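Local coordinates for C381 turret protein (Sulfolobus turreted icosahedral virus, PDB 4IND), which probably builds the turrets of an archaeal virus as a pentamer, each subunit being a chain of three jelly-roll domains, at residues I262-N268 and Y373-A377; H296-A302 and W344-N350. All blocks are in the same frame, centred on the assembly; numbering follows the deposited sequence.

Interaction 1. Residues I262-N268 and Y373-A377. With 2HP (dihydrogenphosphate ion), chain B.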
ATOM      1  N   ILE A 262      10.156  -8.247   5.369  1.00 27.18           N
ATOM      2  CA  ILE A 262      11.216  -7.740   4.495  1.00 23.54           C
ATOM      3  C   ILE A 262      10.713  -7.525   3.066  1.00 26.92           C
ATOM      4  O   ILE A 262       9.659  -8.045   2.683  1.00 26.08           O
ATOM      5  CB  ILE A 262      12.451  -8.677   4.459  1.00 27.22           C
ATOM      6  CG1 ILE A 262      12.081 -10.030   3.848  1.00 26.87           C
ATOM      7  CG2 ILE A 262      13.055  -8.826   5.867  1.00 30.07           C
ATOM      8  CD1 ILE A 262      13.305 -10.829   3.349  1.00 35.35           C
ATOM      9  N   ASN A 263      11.452  -6.715   2.308  1.00 23.62           N
ATOM     10  CA  ASN A 263      11.270  -6.618   0.879  1.00 34.59           C
ATOM     11  C   ASN A 263      12.107  -7.690   0.202  1.00 35.57           C
ATOM     12  O   ASN A 263      12.940  -8.326   0.845  1.00 31.79           O
ATOM     13  CB  ASN A 263      11.633  -5.213   0.384  1.00 29.51           C
ATOM     14  CG  ASN A 263      10.572  -4.200   0.751  1.00 32.41           C
ATOM     15  OD1 ASN A 263       9.390  -4.525   0.766  1.00 29.84           O
ATOM     16  ND2 ASN A 263      10.985  -2.982   1.082  1.00 32.09           N
ATOM     17  N   GLU A 264      11.879  -7.910  -1.086  1.00 29.35           N
ATOM     18  CA  GLU A 264      12.577  -8.979  -1.778  1.00 38.38           C
ATOM     19  C   GLU A 264      14.081  -8.898  -1.540  1.00 31.27           C
ATOM     20  O   GLU A 264      14.686  -7.832  -1.633  1.00 34.48           O
ATOM     21  CB  GLU A 264      12.295  -8.960  -3.282  1.00 40.25           C
ATOM     22  CG  GLU A 264      12.945 -10.143  -3.981  1.00 44.03           C
ATOM     23  CD  GLU A 264      12.720 -10.152  -5.481  1.00 57.30           C
ATOM     24  OE1 GLU A 264      12.805 -11.245  -6.074  1.00 63.16           O
ATOM     25  OE2 GLU A 264      12.467  -9.073  -6.063  1.00 62.23           O
ATOM     26  N   LEU A 265      14.671 -10.036  -1.206  1.00 25.85           N
ATOM     27  CA  LEU A 265      16.098 -10.115  -0.974  1.00 26.37           C
ATOM     28  C   LEU A 265      16.729 -11.113  -1.935  1.00 31.60           C
ATOM     29  O   LEU A 265      16.578 -12.325  -1.789  1.00 34.01           O
ATOM     30  CB  LEU A 265      16.364 -10.526   0.480  1.00 24.43           C
ATOM     31  CG  LEU A 265      17.824 -10.866   0.832  1.00 32.54           C
ATOM     32  CD1 LEU A 265      18.788  -9.778   0.389  1.00 40.79           C
ATOM     33  CD2 LEU A 265      17.960 -11.128   2.337  1.00 33.37           C
ATOM     34  N   VAL A 266      17.433 -10.607  -2.935  1.00 32.32           N
ATOM     35  CA  VAL A 266      18.209 -11.479  -3.802  1.00 30.01           C
ATOM     36  C   VAL A 266      19.527 -11.775  -3.104  1.00 32.62           C
ATOM     37  O   VAL A 266      20.402 -10.910  -3.016  1.00 32.58           O
ATOM     38  CB  VAL A 266      18.455 -10.830  -5.160  1.00 29.63           C
ATOM     39  CG1 VAL A 266      19.312 -11.744  -6.043  1.00 33.41           C
ATOM     40  CG2 VAL A 266      17.124 -10.524  -5.841  1.00 28.28           C
ATOM     41  N   GLU A 267      19.657 -12.993  -2.585  1.00 27.10           N
ATOM     42  CA  GLU A 267      20.846 -13.355  -1.828  1.00 31.19           C
ATOM     43  C   GLU A 267      22.070 -13.444  -2.722  1.00 33.78           C
ATOM     44  O   GLU A 267      23.168 -13.040  -2.342  1.00 33.86           O
ATOM     45  CB  GLU A 267      20.611 -14.669  -1.091  1.00 28.36           C
ATOM     46  CG  GLU A 267      19.445 -14.564  -0.130  1.00 33.33           C
ATOM     47  CD  GLU A 267      19.214 -15.834   0.671  1.00 44.46           C
ATOM     48  OE1 GLU A 267      18.643 -15.741   1.779  1.00 52.26           O
ATOM     49  OE2 GLU A 267      19.590 -16.926   0.193  1.00 50.66           O
ATOM     50  N   ASN A 268      21.870 -13.972  -3.921  1.00 36.49           N
ATOM     51  CA  ASN A 268      22.939 -14.015  -4.908  1.00 41.03           C
ATOM     52  C   ASN A 268      22.423 -14.443  -6.271  1.00 38.84           C
ATOM     53  O   ASN A 268      21.326 -14.986  -6.405  1.00 33.08           O
ATOM     54  CB  ASN A 268      24.083 -14.928  -4.453  1.00 48.88           C
ATOM     55  CG  ASN A 268      23.598 -16.297  -4.035  1.00 53.10           C
ATOM     56  OD1 ASN A 268      23.182 -17.095  -4.858  1.00 44.10           O
ATOM     57  ND2 ASN A 268      23.653 -16.578  -2.751  1.00 57.01           N
ATOM     58  N   TYR A 373      20.773 -18.323 -12.439  1.00 34.84           N
ATOM     59  CA  TYR A 373      19.633 -18.334 -11.518  1.00 33.58           C
ATOM     60  C   TYR A 373      19.886 -17.368 -10.383  1.00 27.18           C
ATOM     61  O   TYR A 373      21.046 -17.017 -10.096  1.00 33.56           O
ATOM     62  CB  TYR A 373      19.417 -19.737 -10.953  1.00 35.93           C
ATOM     63  CG  TYR A 373      20.476 -20.157  -9.961  1.00 39.70           C
ATOM     64  CD1 TYR A 373      20.315 -19.924  -8.603  1.00 41.30           C
ATOM     65  CD2 TYR A 373      21.642 -20.786 -10.378  1.00 36.77           C
ATOM     66  CE1 TYR A 373      21.282 -20.311  -7.691  1.00 37.39           C
ATOM     67  CE2 TYR A 373      22.616 -21.175  -9.470  1.00 32.86           C
ATOM     68  CZ  TYR A 373      22.429 -20.922  -8.135  1.00 37.27           C
ATOM     69  OH  TYR A 373      23.383 -21.294  -7.226  1.00 38.06           O
ATOM     70  N   GLU A 374      18.812 -16.939  -9.736  1.00 39.95           N
ATOM     71  CA  GLU A 374      18.915 -16.144  -8.535  1.00 40.36           C
ATOM     72  C   GLU A 374      18.503 -17.019  -7.366  1.00 41.68           C
ATOM     73  O   GLU A 374      17.607 -17.857  -7.492  1.00 38.65           O
ATOM     74  CB  GLU A 374      17.964 -14.938  -8.599  1.00 42.98           C
ATOM     75  CG  GLU A 374      18.170 -13.994  -9.774  1.00 49.39           C
ATOM     76  CD  GLU A 374      17.127 -12.868  -9.807  1.00 60.67           C
ATOM     77  OE1 GLU A 374      17.386 -11.818 -10.432  1.00 66.62           O
ATOM     78  OE2 GLU A 374      16.040 -13.033  -9.209  1.00 55.94           O
ATOM     79  N   GLN A 375      19.163 -16.837  -6.229  1.00 37.74           N
ATOM     80  CA  GLN A 375      18.672 -17.414  -4.973  1.00 37.63           C
ATOM     81  C   GLN A 375      18.027 -16.290  -4.184  1.00 32.84           C
ATOM     82  O   GLN A 375      18.647 -15.245  -3.946  1.00 36.05           O
ATOM     83  CB  GLN A 375      19.824 -18.037  -4.182  1.00 36.28           C
ATOM     84  CG  GLN A 375      19.393 -18.587  -2.822  1.00 40.91           C
ATOM     85  CD  GLN A 375      20.445 -19.487  -2.211  1.00 42.57           C
ATOM     86  OE1 GLN A 375      21.570 -19.564  -2.699  1.00 45.74           O
ATOM     87  NE2 GLN A 375      20.080 -20.188  -1.149  1.00 46.57           N
ATOM     88  N   ILE A 376      16.776 -16.497  -3.785  1.00 29.57           N
ATOM     89  CA  ILE A 376      15.973 -15.444  -3.206  1.00 33.53           C
ATOM     90  C   ILE A 376      15.548 -15.842  -1.806  1.00 35.20           C
ATOM     91  O   ILE A 376      15.175 -16.992  -1.571  1.00 31.60           O
ATOM     92  CB  ILE A 376      14.759 -15.179  -4.088  1.00 31.99           C
ATOM     93  CG1 ILE A 376      15.260 -14.711  -5.473  1.00 34.91           C
ATOM     94  CG2 ILE A 376      13.828 -14.162  -3.439  1.00 31.07           C
ATOM     95  CD1 ILE A 376      14.215 -14.704  -6.554  1.00 41.07           C
ATOM     96  N   ALA A 377      15.618 -14.899  -0.867  1.00 34.31           N
ATOM     97  CA  ALA A 377      15.220 -15.197   0.517  1.00 30.65           C
ATOM     98  C   ALA A 377      13.768 -15.608   0.571  1.00 30.89           C
ATOM     99  O   ALA A 377      12.910 -15.000  -0.089  1.00 30.39           O
ATOM    100  CB  ALA A 377      15.473 -13.997   1.439  1.00 28.62           C
TER
HETATM  101  P   2HP B 403       9.696 -14.314  -5.369  1.00120.44           P
HETATM  102  O1  2HP B 403      11.041 -14.661  -5.932  1.00117.45           O
HETATM  103  O2  2HP B 403       9.916 -14.419  -3.887  1.00120.02           O
HETATM  104  O3  2HP B 403       8.633 -15.343  -5.888  1.00 92.84           O
HETATM  105  O4  2HP B 403       9.297 -12.846  -5.698  1.00 89.67           O
HETATM  106  O   HOH W   1      12.832 -12.475  -0.633  1.00 30.59           O

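Interaction 2. Residues H296-A302 and W344-N350. With 2HP (dihydrogenphosphate ion), chain B.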
ATOM      1  N   HIS A 296      14.562 -19.682  -1.925  1.00 29.40           N
ATOM      2  CA  HIS A 296      14.084 -20.352  -3.129  1.00 36.74           C
ATOM      3  C   HIS A 296      14.844 -19.845  -4.351  1.00 31.65           C
ATOM      4  O   HIS A 296      15.767 -19.045  -4.217  1.00 31.34           O
ATOM      5  CB  HIS A 296      12.567 -20.203  -3.292  1.00 27.83           C
ATOM      6  CG  HIS A 296      12.104 -18.795  -3.449  1.00 28.27           C
ATOM      7  ND1 HIS A 296      11.877 -17.955  -2.375  1.00 29.82           N
ATOM      8  CD2 HIS A 296      11.785 -18.076  -4.554  1.00 36.62           C
ATOM      9  CE1 HIS A 296      11.462 -16.784  -2.811  1.00 33.66           C
ATOM     10  NE2 HIS A 296      11.390 -16.830  -4.132  1.00 28.93           N
ATOM     11  N   LEU A 297      14.460 -20.319  -5.532  1.00 29.90           N
ATOM     12  CA  LEU A 297      15.195 -20.014  -6.755  1.00 30.03           C
ATOM     13  C   LEU A 297      14.353 -19.312  -7.805  1.00 35.32           C
ATOM     14  O   LEU A 297      13.122 -19.343  -7.773  1.00 33.68           O
ATOM     15  CB  LEU A 297      15.747 -21.309  -7.361  1.00 25.22           C
ATOM     16  CG  LEU A 297      16.540 -22.186  -6.391  1.00 29.10           C
ATOM     17  CD1 LEU A 297      16.803 -23.568  -6.977  1.00 31.31           C
ATOM     18  CD2 LEU A 297      17.841 -21.497  -6.037  1.00 28.33           C
ATOM     19  N   ARG A 298      15.037 -18.686  -8.752  1.00 28.40           N
ATOM     20  CA  ARG A 298      14.394 -18.151  -9.939  1.00 27.99           C
ATOM     21  C   ARG A 298      15.360 -18.387 -11.107  1.00 30.14           C
ATOM     22  O   ARG A 298      16.514 -17.972 -11.049  1.00 32.17           O
ATOM     23  CB  ARG A 298      14.127 -16.662  -9.759  1.00 26.49           C
ATOM     24  CG  ARG A 298      13.426 -16.034 -10.923  1.00 38.34           C
ATOM     25  CD  ARG A 298      12.978 -14.637 -10.597  1.00 41.03           C
ATOM     26  NE  ARG A 298      12.094 -14.140 -11.641  1.00 50.46           N
ATOM     27  CZ  ARG A 298      11.414 -13.004 -11.569  1.00 60.89           C
ATOM     28  NH1 ARG A 298      11.518 -12.242 -10.492  1.00 64.73           N
ATOM     29  NH2 ARG A 298      10.626 -12.636 -12.570  1.00 64.81           N
ATOM     30  N   LEU A 299      14.906 -19.078 -12.149  1.00 30.57           N
ATOM     31  CA  LEU A 299      15.790 -19.418 -13.274  1.00 31.74           C
ATOM     32  C   LEU A 299      15.608 -18.400 -14.365  1.00 31.00           C
ATOM     33  O   LEU A 299      14.474 -18.080 -14.724  1.00 35.42           O
ATOM     34  CB  LEU A 299      15.481 -20.806 -13.830  1.00 29.51           C
ATOM     35  CG  LEU A 299      15.341 -21.958 -12.847  1.00 35.96           C
ATOM     36  CD1 LEU A 299      15.225 -23.279 -13.600  1.00 33.11           C
ATOM     37  CD2 LEU A 299      16.515 -21.984 -11.889  1.00 42.35           C
ATOM     38  N   LYS A 300      16.719 -17.901 -14.909  1.00 33.71           N
ATOM     39  CA  LYS A 300      16.654 -16.826 -15.894  1.00 32.14           C
ATOM     40  C   LYS A 300      17.056 -17.294 -17.291  1.00 35.18           C
ATOM     41  O   LYS A 300      16.555 -16.798 -18.293  1.00 37.48           O
ATOM     42  CB  LYS A 300      17.546 -15.656 -15.463  1.00 37.72           C
ATOM     43  CG  LYS A 300      17.278 -15.148 -14.067  1.00 42.79           C
ATOM     44  CD  LYS A 300      15.845 -14.687 -13.916  1.00 48.23           C
ATOM     45  CE  LYS A 300      15.582 -13.403 -14.690  1.00 58.50           C
ATOM     46  NZ  LYS A 300      14.247 -12.816 -14.354  1.00 58.44           N
ATOM     47  N   TYR A 301      17.966 -18.249 -17.347  1.00 34.62           N
ATOM     48  CA  TYR A 301      18.552 -18.675 -18.620  1.00 31.08           C
ATOM     49  C   TYR A 301      19.204 -20.039 -18.486  1.00 33.77           C
ATOM     50  O   TYR A 301      19.830 -20.339 -17.467  1.00 36.47           O
ATOM     51  CB  TYR A 301      19.603 -17.668 -19.059  1.00 28.74           C
ATOM     52  CG  TYR A 301      20.326 -18.040 -20.349  1.00 35.54           C
ATOM     53  CD1 TYR A 301      19.735 -17.813 -21.585  1.00 32.84           C
ATOM     54  CD2 TYR A 301      21.607 -18.583 -20.322  1.00 31.75           C
ATOM     55  CE1 TYR A 301      20.403 -18.143 -22.777  1.00 34.45           C
ATOM     56  CE2 TYR A 301      22.283 -18.921 -21.493  1.00 29.51           C
ATOM     57  CZ  TYR A 301      21.671 -18.702 -22.718  1.00 39.38           C
ATOM     58  OH  TYR A 301      22.336 -19.022 -23.891  1.00 38.06           O
ATOM     59  N   ALA A 302      19.053 -20.866 -19.513  1.00 34.34           N
ATOM     60  CA  ALA A 302      19.714 -22.166 -19.544  1.00 31.59           C
ATOM     61  C   ALA A 302      20.133 -22.536 -20.956  1.00 39.30           C
ATOM     62  O   ALA A 302      19.461 -22.193 -21.932  1.00 40.77           O
ATOM     63  CB  ALA A 302      18.827 -23.253 -18.948  1.00 37.45           C
ATOM     64  N   TRP A 344      11.721 -16.736 -21.101  1.00 38.10           N
ATOM     65  CA  TRP A 344      11.769 -17.868 -20.187  1.00 35.62           C
ATOM     66  C   TRP A 344      12.253 -17.403 -18.840  1.00 41.52           C
ATOM     67  O   TRP A 344      13.333 -16.826 -18.720  1.00 42.31           O
ATOM     68  CB  TRP A 344      12.734 -18.904 -20.732  1.00 31.63           C
ATOM     69  CG  TRP A 344      12.729 -20.264 -20.073  1.00 31.87           C
ATOM     70  CD1 TRP A 344      11.862 -21.292 -20.315  1.00 30.72           C
ATOM     71  CD2 TRP A 344      13.699 -20.764 -19.142  1.00 27.74           C
ATOM     72  NE1 TRP A 344      12.216 -22.392 -19.562  1.00 34.68           N
ATOM     73  CE2 TRP A 344      13.360 -22.098 -18.846  1.00 26.42           C
ATOM     74  CE3 TRP A 344      14.827 -20.208 -18.517  1.00 30.97           C
ATOM     75  CZ2 TRP A 344      14.084 -22.883 -17.948  1.00 29.59           C
ATOM     76  CZ3 TRP A 344      15.565 -20.984 -17.641  1.00 31.35           C
ATOM     77  CH2 TRP A 344      15.189 -22.308 -17.360  1.00 36.63           C
ATOM     78  N   ASP A 345      11.442 -17.667 -17.826  1.00 42.00           N
ATOM     79  CA  ASP A 345      11.679 -17.184 -16.477  1.00 41.00           C
ATOM     80  C   ASP A 345      10.906 -18.139 -15.563  1.00 40.10           C
ATOM     81  O   ASP A 345       9.680 -18.237 -15.658  1.00 36.21           O
ATOM     82  CB  ASP A 345      11.151 -15.746 -16.373  1.00 47.55           C
ATOM     83  CG  ASP A 345      11.273 -15.165 -14.978  1.00 57.00           C
ATOM     84  OD1 ASP A 345      12.316 -15.383 -14.330  1.00 62.51           O
ATOM     85  OD2 ASP A 345      10.327 -14.479 -14.534  1.00 57.86           O
ATOM     86  N   ILE A 346      11.619 -18.883 -14.721  1.00 34.99           N
ATOM     87  CA  ILE A 346      10.968 -19.875 -13.875  1.00 36.67           C
ATOM     88  C   ILE A 346      11.007 -19.409 -12.434  1.00 36.81           C
ATOM     89  O   ILE A 346      12.089 -19.334 -11.828  1.00 31.30           O
ATOM     90  CB  ILE A 346      11.650 -21.257 -13.973  1.00 37.80           C
ATOM     91  CG1 ILE A 346      11.874 -21.647 -15.426  1.00 32.54           C
ATOM     92  CG2 ILE A 346      10.821 -22.323 -13.245  1.00 40.51           C
ATOM     93  CD1 ILE A 346      10.592 -21.769 -16.258  1.00 32.55           C
ATOM     94  N   ARG A 347       9.834 -19.115 -11.872  1.00 32.31           N
ATOM     95  CA  ARG A 347       9.766 -18.614 -10.510  1.00 37.54           C
ATOM     96  C   ARG A 347       9.199 -19.641  -9.550  1.00 37.15           C
ATOM     97  O   ARG A 347       8.637 -20.660  -9.968  1.00 37.26           O
ATOM     98  CB  ARG A 347       8.915 -17.346 -10.442  1.00 39.13           C
ATOM     99  CG  ARG A 347       8.830 -16.597 -11.751  1.00 50.94           C
ATOM    100  CD  ARG A 347       8.619 -15.110 -11.531  1.00 61.06           C
ATOM    101  NE  ARG A 347       7.531 -14.813 -10.605  1.00 73.47           N
ATOM    102  CZ  ARG A 347       6.257 -14.687 -10.960  1.00 80.74           C
ATOM    103  NH1 ARG A 347       5.895 -14.847 -12.229  1.00 80.33           N
ATOM    104  NH2 ARG A 347       5.342 -14.409 -10.039  1.00 84.83           N
ATOM    105  N   GLU A 348       9.362 -19.358  -8.262  1.00 36.88           N
ATOM    106  CA  GLU A 348       8.759 -20.147  -7.186  1.00 38.35           C
ATOM    107  C   GLU A 348       9.079 -21.636  -7.277  1.00 34.58           C
ATOM    108  O   GLU A 348       8.201 -22.471  -7.222  1.00 34.57           O
ATOM    109  CB  GLU A 348       7.251 -19.915  -7.119  1.00 45.36           C
ATOM    110  CG  GLU A 348       6.896 -18.570  -6.519  1.00 61.09           C
ATOM    111  CD  GLU A 348       5.534 -18.555  -5.885  1.00 70.25           C
ATOM    112  OE1 GLU A 348       5.372 -19.212  -4.827  1.00 68.66           O
ATOM    113  OE2 GLU A 348       4.631 -17.893  -6.456  1.00 73.78           O
ATOM    114  N   ILE A 349      10.361 -21.950  -7.416  1.00 29.84           N
ATOM    115  CA  ILE A 349      10.825 -23.329  -7.342  1.00 35.04           C
ATOM    116  C   ILE A 349      11.959 -23.363  -6.326  1.00 31.71           C
ATOM    117  O   ILE A 349      12.505 -22.316  -5.974  1.00 28.28           O
ATOM    118  CB  ILE A 349      11.359 -23.785  -8.699  1.00 34.86           C
ATOM    119  CG1 ILE A 349      12.366 -22.755  -9.205  1.00 36.24           C
ATOM    120  CG2 ILE A 349      10.213 -23.924  -9.691  1.00 30.83           C
ATOM    121  CD1 ILE A 349      13.314 -23.265 -10.246  1.00 42.61           C
ATOM    122  N   ASN A 350      12.337 -24.549  -5.867  1.00 34.90           N
ATOM    123  CA  ASN A 350      13.456 -24.637  -4.926  1.00 30.84           C
ATOM    124  C   ASN A 350      14.324 -25.850  -5.203  1.00 36.03           C
ATOM    125  O   ASN A 350      15.238 -26.167  -4.441  1.00 33.68           O
ATOM    126  CB  ASN A 350      12.972 -24.623  -3.464  1.00 34.90           C
ATOM    127  CG  ASN A 350      11.936 -25.683  -3.170  1.00 34.35           C
ATOM    128  OD1 ASN A 350      11.825 -26.671  -3.888  1.00 34.36           O
ATOM    129  ND2 ASN A 350      11.151 -25.473  -2.103  1.00 35.24           N
TER
HETATM  130  P   2HP B 403       9.696 -14.314  -5.369  1.00120.44           P
HETATM  131  O1  2HP B 403      11.041 -14.661  -5.932  1.00117.45           O
HETATM  132  O2  2HP B 403       9.916 -14.419  -3.887  1.00120.02           O
HETATM  133  O3  2HP B 403       8.633 -15.343  -5.888  1.00 92.84           O
HETATM  134  O4  2HP B 403       9.297 -12.846  -5.698  1.00 89.67           O

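Interaction 1. Residues I262-N268 and Y373-A377
A classic beta bulge sits where the first and last strands of the third jelly-roll domain run antiparallel. E267 and N268 both lie opposite Q375. E267 N donates to Q375 O at 2.8 Å, and N268 N reaches the same Q375 O at 3.5 Å in a weak hydrogen bond. Q375 N returns a bond to N268 O at 2.9 Å. E267 has a helical backbone (phi/psi -69/-39°), which lets two successive amides turn to one carbonyl. Before the bulge, A377 N donates to L265 O at 2.9 Å, and V266 faces I376 as a non-hydrogen-bonded pair. One water extends the ladder. It accepts from L265 N (3.1 Å) and donates to A377 O (2.6 Å).

This pairing joins two ends of the domain. I262-N268 leads in from the second domain, and Y373-A377 ends the last strand of the third. In a jelly roll these strands are neighbours in one sheet, although about a hundred residues separate them in sequence. Apolar contacts support the link between the domains: A377 CB meets L265 CB at 3.7 Å and I262 CD1 at 4.3 Å. Y229 of the second domain packs against these three residues.

N268 and Q375 share one face of the sheet, and E267 OE2 lies 3.4 Å from Q375 CG. Q375 NE2 is hydrogen-bonded to S295. At the dihydrogenphosphate pocket, I376 CD1 lies 3.2 Å from 2HP O1, and E264 OE1 is 3.8 Å from I376 CD1. E264 OE2 forms a salt bridge with R347 of the second subunit.

Interaction 2. Residues H296-A302 and W344-N350
W344 lays its indole against L299 and A302: CZ3 is 3.8 Å from L299 CB, and CH2 is 4.1 Å from A302 CB. The ring also meets W331 edge-to-face. L299 carries the apolar row onward, with CB 3.9 Å from I346 CB and CG 3.5 Å from I349 CD1. The backbones pair antiparallel. L299 N donates to I346 O (2.8 Å) and I346 N to L299 O (3.0 Å). Further along, L297 N donates to I349 O at 2.8 Å. The register slips by one residue between these pairs, a beta bulge near E348, where the chain turns a corner with phi/psi of 54/51°.

A salt-bridge network lies on the side of R298 and K300. R298 NH2 meets D345 OD2 at 2.7 Å and R298 NE meets D345 OD1 at 3.0 Å, a bidentate salt bridge. K300 NZ adds a bond to D345 OD1 at 3.2 Å. R347 CD lies over one face of the R298 guanidinium. The charged end of R347 forms a salt bridge with E264 of the third subunit.

H296 NE2 donates to 2HP O1 at 2.8 Å, while its ND1 is hydrogen-bonded to G378 O. L297, L299 and I349 face the partner sheet and R298, K300 and D345 the other way, as at the outer D-G strand pair of a jelly-roll BIDG sheet.

How the interactions relate
Interactions 1 and 2 have centres 12 Å apart in one four-stranded antiparallel sheet of the third domain. The strand order is 266-278, 365-377, 295-305, 346-349. Interaction 1 joins the first two strands and interaction 2 the last two. The middle strands link them: I376 N meets H296 O and E374 N meets R298 O, each at 2.8 Å, as probable hydrogen bonds. Along the chain, interaction 2 is nested within the loop closed by interaction 1. Both reach the same dihydrogenphosphate. The outer strands also meet between subunits, where R347 of one pairs with E264 of the next, so interaction 1 of one subunit faces interaction 2 of a neighbouring subunit, which helps join the pentamer.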